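Local atomic coordinates of ribosomal RNA small subunit methyltransferase Nep1 (Archaeoglobus fulgidus, PDB entry 3O7B), a protein that probably methylates N1 of a specific pseudouridine in archaeal 16S ribosomal RNA, taking the methyl group from S-adenosyl-L-methionine during ribosome biogenesis. Residues Phe32-Leu37 with Asp200-Thr205; Val169-Glu174 with Arg207-Phe212; Arg81-Arg86 with Gly194-Gly199. One frame throughout, in Å; residues are numbered along the deposited sequence. Where two conformers were deposited one is given.

Interaction 1: Phe32-Leu37 with Asp200-Thr205; sequences FLEASL and DFFEET
Two donors from 200-205 converge on one carboxylate oxygen, Glu-34 OE2. The backbone N of Phe-202 reaches Glu-34 OE2 at 2.7 Å through its syn lone pair, on the side of OE1, and the bond is moderately bent at 146°. The hydroxyl of Thr-205 donates through OG1 to the same Glu-34 OE2 at 2.6 Å, arriving on the anti side and 17° out of the carboxylate plane. Held on its syn and anti sides, the carboxylate is probably fixed in its rotation. Both phenylalanines border it: OE2 lies at the edge of the Phe-201 ring and close to its plane, while Glu-34 CD stands 3.5 Å from CD2 of Phe-202, whose ring is inclined by 30° to the carboxylate.

Phe-202 is the N-cap residue of helix 203-209 and Thr-205 belongs to its first turn, so the acid sits at the helix N terminus, where the helix dipole would probably favour its negative charge. Glu-34 itself marks the corner where strand 28-35 of the SPOUT knot fold changes direction. Its backbone there adopts a left-handed conformation, and the side chain runs extended beyond CG to reach the start of the helix.

Beside the polar centre, Leu-33 CD1 packs 3.8 Å from CE1 of Phe-201, the two side chains crossing at about a right angle, and the same methyl lies 4.2 Å from Thr-205 CG2. Phe-201 also touches the bound S-adenosylhomocysteine, and its ring meets that of Phe-196 edge-to-face. Farther out, Lys-83 forms a salt bridge with Glu-34 OE1 and donates to the carbonyl oxygen of Asp-200, tying the second carboxylate oxygen to the turn that precedes the helix.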
loop_
_atom_site.group_PDB
_atom_site.type_symbol
_atom_site.label_atom_id
_atom_site.label_comp_id
_atom_site.label_asym_id
_atom_site.label_seq_id
_atom_site.Cartn_x
_atom_site.Cartn_y
_atom_site.Cartn_z
ATOM N N PHE A 32 3.463 1.570 14.840
ATOM C CA PHE A 32 4.480 1.816 13.833
ATOM C C PHE A 32 5.528 2.723 14.408
ATOM O O PHE A 32 5.206 3.796 14.931
ATOM C CB PHE A 32 3.847 2.363 12.547
ATOM C CG PHE A 32 2.928 1.364 11.893
ATOM C CD1 PHE A 32 3.452 0.243 11.261
ATOM C CD2 PHE A 32 1.537 1.517 11.959
ATOM C CE1 PHE A 32 2.613 -0.734 10.710
ATOM C CE2 PHE A 32 0.688 0.545 11.384
ATOM C CZ PHE A 32 1.240 -0.571 10.759
ATOM N N LEU A 33 6.768 2.261 14.351
ATOM C CA LEU A 33 7.895 2.940 15.017
ATOM C C LEU A 33 8.720 3.783 14.092
ATOM O O LEU A 33 9.014 3.391 12.945
ATOM C CB LEU A 33 8.809 1.906 15.676
ATOM C CG LEU A 33 8.223 1.092 16.810
ATOM C CD1 LEU A 33 9.291 0.119 17.293
ATOM C CD2 LEU A 33 7.743 1.988 17.980
ATOM N N GLU A 34 9.133 4.950 14.587
ATOM C CA GLU A 34 10.007 5.854 13.845
ATOM C C GLU A 34 9.445 6.129 12.449
ATOM O O GLU A 34 10.180 6.165 11.448
ATOM C CB GLU A 34 11.444 5.313 13.786
ATOM C CG GLU A 34 12.122 5.302 15.159
ATOM C CD GLU A 34 13.534 4.793 15.111
ATOM O OE1 GLU A 34 14.139 4.800 14.018
ATOM O OE2 GLU A 34 14.037 4.404 16.192
ATOM N N ALA A 35 8.134 6.358 12.395
ATOM C CA ALA A 35 7.510 6.647 11.098
ATOM C C ALA A 35 8.075 7.926 10.521
ATOM O O ALA A 35 8.313 8.925 11.228
ATOM C CB ALA A 35 6.014 6.721 11.217
ATOM N N SER A 36 8.299 7.894 9.214
ATOM C CA SER A 36 8.981 8.944 8.486
ATOM C C SER A 36 7.973 10.037 8.141
ATOM O O SER A 36 7.608 10.251 6.966
ATOM C CB SER A 36 9.610 8.318 7.238
ATOM O OG SER A 36 10.527 9.191 6.617
ATOM N N LEU A 37 7.514 10.723 9.187
ATOM C CA LEU A 37 6.391 11.634 9.115
ATOM C C LEU A 37 6.738 12.887 9.911
ATOM O O LEU A 37 6.798 12.860 11.147
ATOM C CB LEU A 37 5.192 10.917 9.711
ATOM C CG LEU A 37 3.758 11.290 9.463
ATOM C CD1 LEU A 37 3.417 11.038 8.004
ATOM C CD2 LEU A 37 2.925 10.414 10.360
ATOM N N ASP A 200 18.817 1.501 11.372
ATOM C CA ASP A 200 18.366 0.687 12.498
ATOM C C ASP A 200 17.604 1.582 13.455
ATOM O O ASP A 200 17.720 2.792 13.374
ATOM C CB ASP A 200 19.574 0.101 13.229
ATOM C CG ASP A 200 20.341 -0.881 12.375
ATOM O OD1 ASP A 200 21.401 -0.490 11.838
ATOM O OD2 ASP A 200 19.871 -2.029 12.225
ATOM N N PHE A 201 16.842 0.986 14.366
ATOM C CA PHE A 201 16.135 1.769 15.379
ATOM C C PHE A 201 17.096 2.634 16.182
ATOM O O PHE A 201 18.212 2.207 16.492
ATOM C CB PHE A 201 15.391 0.859 16.346
ATOM C CG PHE A 201 14.275 0.079 15.703
ATOM C CD1 PHE A 201 13.090 0.710 15.353
ATOM C CD2 PHE A 201 14.403 -1.282 15.477
ATOM C CE1 PHE A 201 12.056 -0.018 14.762
ATOM C CE2 PHE A 201 13.365 -2.016 14.883
ATOM C CZ PHE A 201 12.190 -1.370 14.537
ATOM N N PHE A 202 16.672 3.847 16.513
ATOM C CA PHE A 202 17.394 4.653 17.506
ATOM C C PHE A 202 17.470 3.891 18.821
ATOM O O PHE A 202 16.536 3.195 19.228
ATOM C CB PHE A 202 16.663 5.964 17.770
ATOM C CG PHE A 202 16.643 6.915 16.596
ATOM C CD1 PHE A 202 17.822 7.273 15.926
ATOM C CD2 PHE A 202 15.434 7.497 16.190
ATOM C CE1 PHE A 202 17.790 8.170 14.849
ATOM C CE2 PHE A 202 15.393 8.394 15.120
ATOM C CZ PHE A 202 16.574 8.735 14.445
ATOM N N GLU A 203 18.588 4.052 19.524
ATOM C CA GLU A 203 18.706 3.467 20.854
ATOM C C GLU A 203 17.602 3.965 21.791
ATOM O O GLU A 203 17.063 3.177 22.585
ATOM C CB GLU A 203 20.097 3.721 21.448
ATOM C CG GLU A 203 21.201 2.862 20.836
ATOM C CD GLU A 203 20.913 1.357 20.893
ATOM O OE1 GLU A 203 20.352 0.870 21.906
ATOM O OE2 GLU A 203 21.259 0.656 19.913
ATOM N N GLU A 204 17.250 5.248 21.684
ATOM C CA GLU A 204 16.170 5.814 22.491
ATOM C C GLU A 204 14.848 5.063 22.302
ATOM O O GLU A 204 14.146 4.785 23.267
ATOM C CB GLU A 204 15.973 7.309 22.214
ATOM C CG GLU A 204 14.829 7.913 23.034
ATOM C CD GLU A 204 14.744 9.431 22.962
ATOM O OE1 GLU A 204 15.539 10.064 22.229
ATOM O OE2 GLU A 204 13.863 9.988 23.652
ATOM N N THR A 205 14.516 4.741 21.053
ATOM C CA THR A 205 13.291 4.001 20.758
ATOM C C THR A 205 13.268 2.660 21.486
ATOM O O THR A 205 12.283 2.305 22.135
ATOM C CB THR A 205 13.169 3.774 19.239
ATOM O OG1 THR A 205 13.184 5.033 18.573
ATOM C CG2 THR A 205 11.877 3.029 18.881
#

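Interaction 2: Val169-Glu174 with Arg207-Phe212; sequences VLLFRE and RELGEF. With SAH (S-adenosyl-L-homocysteine), chain C.
Val-169 opens the contact by packing against Phe-212, its CG1 3.5 Å from Phe-212 CB. With CG1 anti to the backbone N (chi1 176°), this methyl is directed between Phe-212 and Leu-209, while Val-169 CB rests 3.5 Å from Glu-211 O. A water links the backbones nearby, accepting from Val-169 N at 3.0 Å and lying close to Glu-211 O. Leu-170 turns its side chain the other way, onto Val-189 and Leu-185.

Leu-171 returns to the helix side. Leu-171 CD2 touches both Phe-212 CE1 (3.8 Å) and Leu-209 CD1 (4.0 Å); the side chain runs alongside Phe-212 but crosses Leu-209 at about a right angle. Leu-209 CD1 in turn stands over one face of the Phe-212 ring, offset toward its rim.

Beyond Leu-171 the segment serves the cofactor. Phe-172 O accepts a hydrogen bond from the ribose O2' of S-adenosylhomocysteine at 2.6 Å, and C2 of the adenine lies at the edge of the Phe-172 ring, near its plane. Arg-173 sends its guanidinium to a salt bridge with Glu-214, whereas Glu-174 brings CA to 3.5 Å from the adenine N6. Helix 203-209 thus packs on parallel strand 168-172 as part of the crossover joining strands 189-194 and 212-215, next to the adenosine pocket at the strand ends of the SPOUT methyltransferase fold.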
loop_
_atom_site.group_PDB
_atom_site.type_symbol
_atom_site.label_atom_id
_atom_site.label_comp_id
_atom_site.label_asym_id
_atom_site.label_seq_id
_atom_site.Cartn_x
_atom_site.Cartn_y
_atom_site.Cartn_z
ATOM N N VAL A 169 5.289 -6.388 24.580
ATOM C CA VAL A 169 5.880 -5.781 23.397
ATOM C C VAL A 169 6.564 -6.817 22.532
ATOM O O VAL A 169 7.460 -7.558 23.007
ATOM C CB VAL A 169 6.875 -4.646 23.732
ATOM C CG1 VAL A 169 7.539 -4.118 22.464
ATOM C CG2 VAL A 169 6.160 -3.523 24.463
ATOM N N LEU A 170 6.168 -6.878 21.260
ATOM C CA LEU A 170 6.797 -7.750 20.271
ATOM C C LEU A 170 7.432 -6.856 19.231
ATOM O O LEU A 170 6.715 -6.160 18.494
ATOM C CB LEU A 170 5.747 -8.671 19.650
ATOM C CG LEU A 170 4.867 -9.476 20.593
ATOM C CD1 LEU A 170 3.809 -10.236 19.797
ATOM C CD2 LEU A 170 5.716 -10.466 21.432
ATOM N N LEU A 171 8.759 -6.788 19.207
ATOM C CA LEU A 171 9.482 -5.939 18.276
ATOM C C LEU A 171 9.937 -6.793 17.109
ATOM O O LEU A 171 10.711 -7.741 17.272
ATOM C CB LEU A 171 10.703 -5.277 18.934
ATOM C CG LEU A 171 11.538 -4.389 18.026
ATOM C CD1 LEU A 171 10.718 -3.175 17.536
ATOM C CD2 LEU A 171 12.819 -3.924 18.719
ATOM N N PHE A 172 9.437 -6.475 15.925
ATOM C CA PHE A 172 9.822 -7.232 14.744
ATOM C C PHE A 172 11.115 -6.670 14.182
ATOM O O PHE A 172 11.202 -5.497 13.834
ATOM C CB PHE A 172 8.640 -7.278 13.756
ATOM C CG PHE A 172 7.560 -8.205 14.224
ATOM C CD1 PHE A 172 7.570 -9.561 13.861
ATOM C CD2 PHE A 172 6.585 -7.775 15.117
ATOM C CE1 PHE A 172 6.623 -10.450 14.363
ATOM C CE2 PHE A 172 5.630 -8.655 15.618
ATOM C CZ PHE A 172 5.652 -10.003 15.242
ATOM N N ARG A 173 12.159 -7.507 14.184
ATOM C CA ARG A 173 13.447 -7.153 13.579
ATOM C C ARG A 173 14.090 -8.423 13.054
ATOM O O ARG A 173 13.916 -9.498 13.628
ATOM C CB ARG A 173 14.460 -6.516 14.551
ATOM C CG ARG A 173 14.031 -6.211 15.945
ATOM C CD ARG A 173 15.274 -5.969 16.830
ATOM N NE ARG A 173 16.125 -4.885 16.349
ATOM C CZ ARG A 173 17.024 -4.241 17.096
ATOM N NH1 ARG A 173 17.204 -4.565 18.373
ATOM N NH2 ARG A 173 17.737 -3.262 16.569
ATOM N N GLU A 174 14.860 -8.261 11.983
ATOM C CA GLU A 174 15.569 -9.357 11.342
ATOM C C GLU A 174 16.442 -10.156 12.313
ATOM O O GLU A 174 16.472 -11.380 12.234
ATOM C CB GLU A 174 16.406 -8.825 10.185
ATOM C CG GLU A 174 17.135 -9.913 9.402
ATOM C CD GLU A 174 17.977 -9.359 8.280
ATOM O OE1 GLU A 174 17.884 -8.140 8.003
ATOM O OE2 GLU A 174 18.739 -10.149 7.672
ATOM N N ARG A 207 14.992 1.796 24.158
ATOM C CA ARG A 207 14.860 2.040 25.595
ATOM C C ARG A 207 13.412 2.313 26.005
ATOM O O ARG A 207 12.935 1.811 27.018
ATOM C CB ARG A 207 15.760 3.194 26.038
ATOM C CG ARG A 207 17.247 2.872 25.977
ATOM C CD ARG A 207 18.084 3.869 26.775
ATOM N NE ARG A 207 17.974 5.244 26.280
ATOM C CZ ARG A 207 18.721 5.766 25.309
ATOM N NH1 ARG A 207 19.655 5.039 24.702
ATOM N NH2 ARG A 207 18.533 7.032 24.943
ATOM N N GLU A 208 12.695 3.093 25.197
ATOM C CA GLU A 208 11.289 3.375 25.486
ATOM C C GLU A 208 10.385 2.142 25.525
ATOM O O GLU A 208 9.350 2.156 26.173
ATOM C CB GLU A 208 10.727 4.353 24.459
ATOM C CG GLU A 208 11.182 5.763 24.659
ATOM C CD GLU A 208 10.518 6.394 25.851
ATOM O OE1 GLU A 208 9.295 6.650 25.809
ATOM O OE2 GLU A 208 11.224 6.624 26.848
ATOM N N LEU A 209 10.753 1.084 24.798
ATOM C CA LEU A 209 9.901 -0.084 24.737
ATOM C C LEU A 209 9.828 -0.866 26.056
ATOM O O LEU A 209 8.891 -1.632 26.287
ATOM C CB LEU A 209 10.356 -1.008 23.603
ATOM C CG LEU A 209 10.230 -0.447 22.187
ATOM C CD1 LEU A 209 10.854 -1.422 21.215
ATOM C CD2 LEU A 209 8.750 -0.194 21.862
ATOM N N GLY A 210 10.845 -0.682 26.909
ATOM C CA GLY A 210 10.908 -1.437 28.174
ATOM C C GLY A 210 11.173 -2.906 27.903
ATOM O O GLY A 210 12.025 -3.239 27.083
ATOM N N GLU A 211 10.441 -3.779 28.579
ATOM C CA GLU A 211 10.540 -5.219 28.340
ATOM C C GLU A 211 10.024 -5.491 26.932
ATOM O O GLU A 211 8.954 -5.007 26.566
ATOM C CB GLU A 211 9.686 -6.004 29.332
ATOM C CG GLU A 211 9.642 -7.502 29.057
ATOM C CD GLU A 211 8.695 -8.284 29.937
ATOM O OE1 GLU A 211 7.800 -7.689 30.596
ATOM O OE2 GLU A 211 8.849 -9.514 29.967
ATOM N N PHE A 212 10.771 -6.254 26.150
ATOM C CA PHE A 212 10.280 -6.672 24.840
ATOM C C PHE A 212 10.920 -7.949 24.368
ATOM O O PHE A 212 11.993 -8.348 24.848
ATOM C CB PHE A 212 10.431 -5.569 23.775
ATOM C CG PHE A 212 11.849 -5.214 23.407
ATOM C CD1 PHE A 212 12.517 -5.881 22.378
ATOM C CD2 PHE A 212 12.504 -4.167 24.038
ATOM C CE1 PHE A 212 13.810 -5.519 22.020
ATOM C CE2 PHE A 212 13.789 -3.796 23.677
ATOM C CZ PHE A 212 14.455 -4.478 22.671
HETATM N N SAH C . 16.326 -2.025 9.499
HETATM C CA SAH C . 15.890 -2.113 8.074
HETATM C CB SAH C . 15.151 -0.838 7.687
HETATM C CG SAH C . 13.680 -0.849 8.096
HETATM S SD SAH C . 12.752 -2.241 7.382
HETATM C C SAH C . 17.059 -2.367 7.128
HETATM O O SAH C . 18.189 -2.584 7.573
HETATM C "C5'" SAH C . 11.091 -2.022 8.076
HETATM C "C4'" SAH C . 10.723 -2.814 9.325
HETATM O "O4'" SAH C . 10.356 -4.145 9.016
HETATM C "C3'" SAH C . 11.844 -2.979 10.334
HETATM O "O3'" SAH C . 12.040 -1.812 11.094
HETATM C "C2'" SAH C . 11.340 -4.143 11.147
HETATM O "O2'" SAH C . 10.346 -3.711 12.081
HETATM C "C1'" SAH C . 10.659 -5.007 10.102
HETATM N N9 SAH C . 11.471 -6.123 9.546
HETATM C C8 SAH C . 12.273 -6.098 8.428
HETATM N N7 SAH C . 12.798 -7.339 8.249
HETATM C C5 SAH C . 12.317 -8.151 9.213
HETATM C C6 SAH C . 12.519 -9.494 9.509
HETATM N N6 SAH C . 13.326 -10.261 8.757
HETATM N N1 SAH C . 11.873 -10.057 10.584
HETATM C C2 SAH C . 11.048 -9.291 11.388
HETATM N N3 SAH C . 10.858 -7.960 11.093
HETATM C C4 SAH C . 11.486 -7.394 10.039
HETATM O O HOH W 1 6.512 -5.713 27.281
#

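Interaction 3: Arg81-Arg86 with Gly194-Gly199; sequences REKRGR and GAFPHG. With SAH (S-adenosyl-L-homocysteine), chain C.
The cofactor-binding loop that follows strand 189-194 of the SPOUT fold here meets the 81-86 segment, with Phe-196 and Pro-197 set against Lys-83 and Arg-86. Gly-194 N donates to the ribose O2' of S-adenosylhomocysteine in a nearly straight bond (168°), and Gly-199 O accepts from the ligand's amino N at 2.8 Å. Between these two grips, the Phe-196 ring touches the homocysteine CG while Lys-83 CE lies over one face of the ring. The Lys-83 NZ is 4.9 Å from the Phe-196 centroid and 16° off the ring normal, a cation-pi contact; the charge of Lys-83 is paired with Glu-34 in a salt bridge. With an alanine in place of Phe-196, the lysine chain and the homocysteine moiety would probably lose the ring both lean on, and a gap would open beside the ligand.

Lys-83 CG also touches the carbonyl oxygen of His-198 at 3.4 Å. On the same front, Glu-82 O faces Pro-197 CG at 3.4 Å and meets the edge of the His-198 ring, 3.3 Å from CD2.

Arg-86, predicted to contact substrate rRNA, is bent at chi2 (-71°) and chi3, which brings NH1 of its guanidinium to 3.8 Å from Pro-197 CB, the two side chains crossing obliquely. Asp-88 takes its NE in a salt bridge, and Arg-127 of the second subunit packs on Arg-86. At the far end of the contact, one water donates to both Arg-86 O and Ala-195 O, 2.8 Å from each.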
loop_
_atom_site.group_PDB
_atom_site.type_symbol
_atom_site.label_atom_id
_atom_site.label_comp_id
_atom_site.label_asym_id
_atom_site.label_seq_id
_atom_site.Cartn_x
_atom_site.Cartn_y
_atom_site.Cartn_z
ATOM N N ARG A 81 19.354 11.332 7.625
ATOM C CA ARG A 81 18.593 11.644 6.427
ATOM C C ARG A 81 18.033 10.389 5.768
ATOM O O ARG A 81 16.945 10.432 5.172
ATOM C CB ARG A 81 19.410 12.477 5.428
ATOM C CG ARG A 81 18.592 12.952 4.197
ATOM C CD ARG A 81 18.920 12.066 3.022
ATOM N NE ARG A 81 18.148 12.322 1.802
ATOM C CZ ARG A 81 17.027 11.687 1.469
ATOM N NH1 ARG A 81 16.479 10.790 2.290
ATOM N NH2 ARG A 81 16.449 11.960 0.309
ATOM N N GLU A 82 18.742 9.270 5.902
ATOM C CA GLU A 82 18.300 8.019 5.289
ATOM C C GLU A 82 16.928 7.563 5.810
ATOM O O GLU A 82 16.225 6.827 5.120
ATOM C CB GLU A 82 19.360 6.914 5.456
ATOM C CG GLU A 82 19.511 6.336 6.860
ATOM C CD GLU A 82 20.341 7.213 7.795
ATOM O OE1 GLU A 82 20.905 8.241 7.342
ATOM O OE2 GLU A 82 20.435 6.858 8.991
ATOM N N LYS A 83 16.541 8.023 7.001
ATOM C CA LYS A 83 15.237 7.656 7.577
ATOM C C LYS A 83 14.088 8.574 7.168
ATOM O O LYS A 83 12.926 8.259 7.434
ATOM C CB LYS A 83 15.307 7.664 9.110
ATOM C CG LYS A 83 16.166 6.561 9.683
ATOM C CD LYS A 83 16.042 6.524 11.191
ATOM C CE LYS A 83 16.677 5.268 11.745
ATOM N NZ LYS A 83 16.606 5.221 13.239
ATOM N N ARG A 84 14.407 9.695 6.526
ATOM C CA ARG A 84 13.476 10.826 6.450
ATOM C C ARG A 84 12.809 10.998 5.099
ATOM O O ARG A 84 13.321 10.526 4.077
ATOM C CB ARG A 84 14.189 12.111 6.865
ATOM C CG ARG A 84 14.768 12.001 8.256
ATOM C CD ARG A 84 15.605 13.218 8.612
ATOM N NE ARG A 84 14.788 14.236 9.251
ATOM C CZ ARG A 84 15.273 15.209 10.009
ATOM N NH1 ARG A 84 16.583 15.296 10.219
ATOM N NH2 ARG A 84 14.451 16.082 10.565
ATOM N N GLY A 85 11.660 11.669 5.117
ATOM C CA GLY A 85 10.932 12.045 3.906
ATOM C C GLY A 85 10.190 10.921 3.218
ATOM O O GLY A 85 9.946 11.000 2.012
ATOM N N ARG A 86 9.776 9.915 3.981
ATOM C CA ARG A 86 9.069 8.748 3.387
ATOM C C ARG A 86 7.716 8.416 4.028
ATOM O O ARG A 86 7.529 7.326 4.552
ATOM C CB ARG A 86 9.994 7.533 3.345
ATOM C CG ARG A 86 11.225 7.752 2.458
ATOM C CD ARG A 86 10.876 7.796 0.949
ATOM N NE ARG A 86 10.152 6.589 0.573
ATOM C CZ ARG A 86 10.711 5.409 0.344
ATOM N NH1 ARG A 86 12.025 5.251 0.403
ATOM N NH2 ARG A 86 9.938 4.369 0.051
ATOM N N GLY A 194 8.866 -1.192 12.426
ATOM C CA GLY A 194 9.440 0.049 11.933
ATOM C C GLY A 194 8.746 0.514 10.661
ATOM O O GLY A 194 8.348 -0.339 9.817
ATOM N N ALA A 195 8.622 1.828 10.511
ATOM C CA ALA A 195 7.995 2.422 9.325
ATOM C C ALA A 195 8.904 3.460 8.667
ATOM O O ALA A 195 8.466 4.542 8.294
ATOM C CB ALA A 195 6.613 3.017 9.678
ATOM N N PHE A 196 10.184 3.117 8.561
ATOM C CA PHE A 196 11.193 3.988 7.958
ATOM C C PHE A 196 11.973 3.121 6.957
ATOM O O PHE A 196 11.973 1.904 7.068
ATOM C CB PHE A 196 12.130 4.570 9.043
ATOM C CG PHE A 196 12.738 3.531 9.939
ATOM C CD1 PHE A 196 13.969 2.953 9.629
ATOM C CD2 PHE A 196 12.063 3.079 11.071
ATOM C CE1 PHE A 196 14.522 1.969 10.461
ATOM C CE2 PHE A 196 12.608 2.096 11.898
ATOM C CZ PHE A 196 13.836 1.532 11.591
ATOM N N PRO A 197 12.594 3.744 5.946
ATOM C CA PRO A 197 13.180 2.927 4.868
ATOM C C PRO A 197 14.573 2.316 5.079
ATOM O O PRO A 197 14.887 1.285 4.475
ATOM C CB PRO A 197 13.238 3.906 3.694
ATOM C CG PRO A 197 13.368 5.222 4.318
ATOM C CD PRO A 197 12.657 5.180 5.646
ATOM N N HIS A 198 15.403 2.962 5.898
ATOM C CA HIS A 198 16.824 2.584 6.021
ATOM C C HIS A 198 17.304 2.761 7.439
ATOM O O HIS A 198 16.734 3.540 8.198
ATOM C CB HIS A 198 17.729 3.452 5.141
ATOM C CG HIS A 198 17.364 3.447 3.695
ATOM N ND1 HIS A 198 17.563 2.353 2.886
ATOM C CD2 HIS A 198 16.823 4.410 2.913
ATOM C CE1 HIS A 198 17.152 2.641 1.664
ATOM N NE2 HIS A 198 16.698 3.880 1.654
ATOM N N GLY A 199 18.395 2.070 7.768
ATOM C CA GLY A 199 19.011 2.211 9.087
ATOM C C GLY A 199 18.400 1.296 10.126
ATOM O O GLY A 199 17.594 0.422 9.828
HETATM N N SAH C . 16.326 -2.025 9.499
HETATM C CA SAH C . 15.890 -2.113 8.074
HETATM C CB SAH C . 15.151 -0.838 7.687
HETATM C CG SAH C . 13.680 -0.849 8.096
HETATM S SD SAH C . 12.752 -2.241 7.382
HETATM C C SAH C . 17.059 -2.367 7.128
HETATM O O SAH C . 18.189 -2.584 7.573
HETATM C "C5'" SAH C . 11.091 -2.022 8.076
HETATM C "C4'" SAH C . 10.723 -2.814 9.325
HETATM O "O4'" SAH C . 10.356 -4.145 9.016
HETATM C "C3'" SAH C . 11.844 -2.979 10.334
HETATM O "O3'" SAH C . 12.040 -1.812 11.094
HETATM C "C2'" SAH C . 11.340 -4.143 11.147
HETATM O "O2'" SAH C . 10.346 -3.711 12.081
HETATM C "C1'" SAH C . 10.659 -5.007 10.102
HETATM N N9 SAH C . 11.471 -6.123 9.546
HETATM C C8 SAH C . 12.273 -6.098 8.428
HETATM N N7 SAH C . 12.798 -7.339 8.249
HETATM C C5 SAH C . 12.317 -8.151 9.213
HETATM C C6 SAH C . 12.519 -9.494 9.509
HETATM N N6 SAH C . 13.326 -10.261 8.757
HETATM N N1 SAH C . 11.873 -10.057 10.584
HETATM C C2 SAH C . 11.048 -9.291 11.388
HETATM N N3 SAH C . 10.858 -7.960 11.093
HETATM C C4 SAH C . 11.486 -7.394 10.039
HETATM O O HOH W 2 6.685 6.266 6.989
#

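How the interactions relate
From the N terminus, 32-37 on strand 28-35 comes first, and 200-205 closes a loop of 162 residues as interaction 1. Both segments of interaction 3 fall within that span, 81-86 being joined to the loop leaving strand 189-194. Interactions 1 and 3 meet where Lys-83 reaches Glu-34 and Asp-200, tying strand 28-35, the loop before helix 87-98 and the start of helix 203-209. Interaction 2 starts inside both loops, on strand 168-172, and ends beyond them at 207-212, so it crosses each. It shares helix 203-209 with interaction 1, and Leu-33 CD1 lies 3.6 Å from Leu-171 CD1. Interactions 2 and 3 stay about 5 Å apart at their nearest atoms, yet both contact S-adenosylhomocysteine.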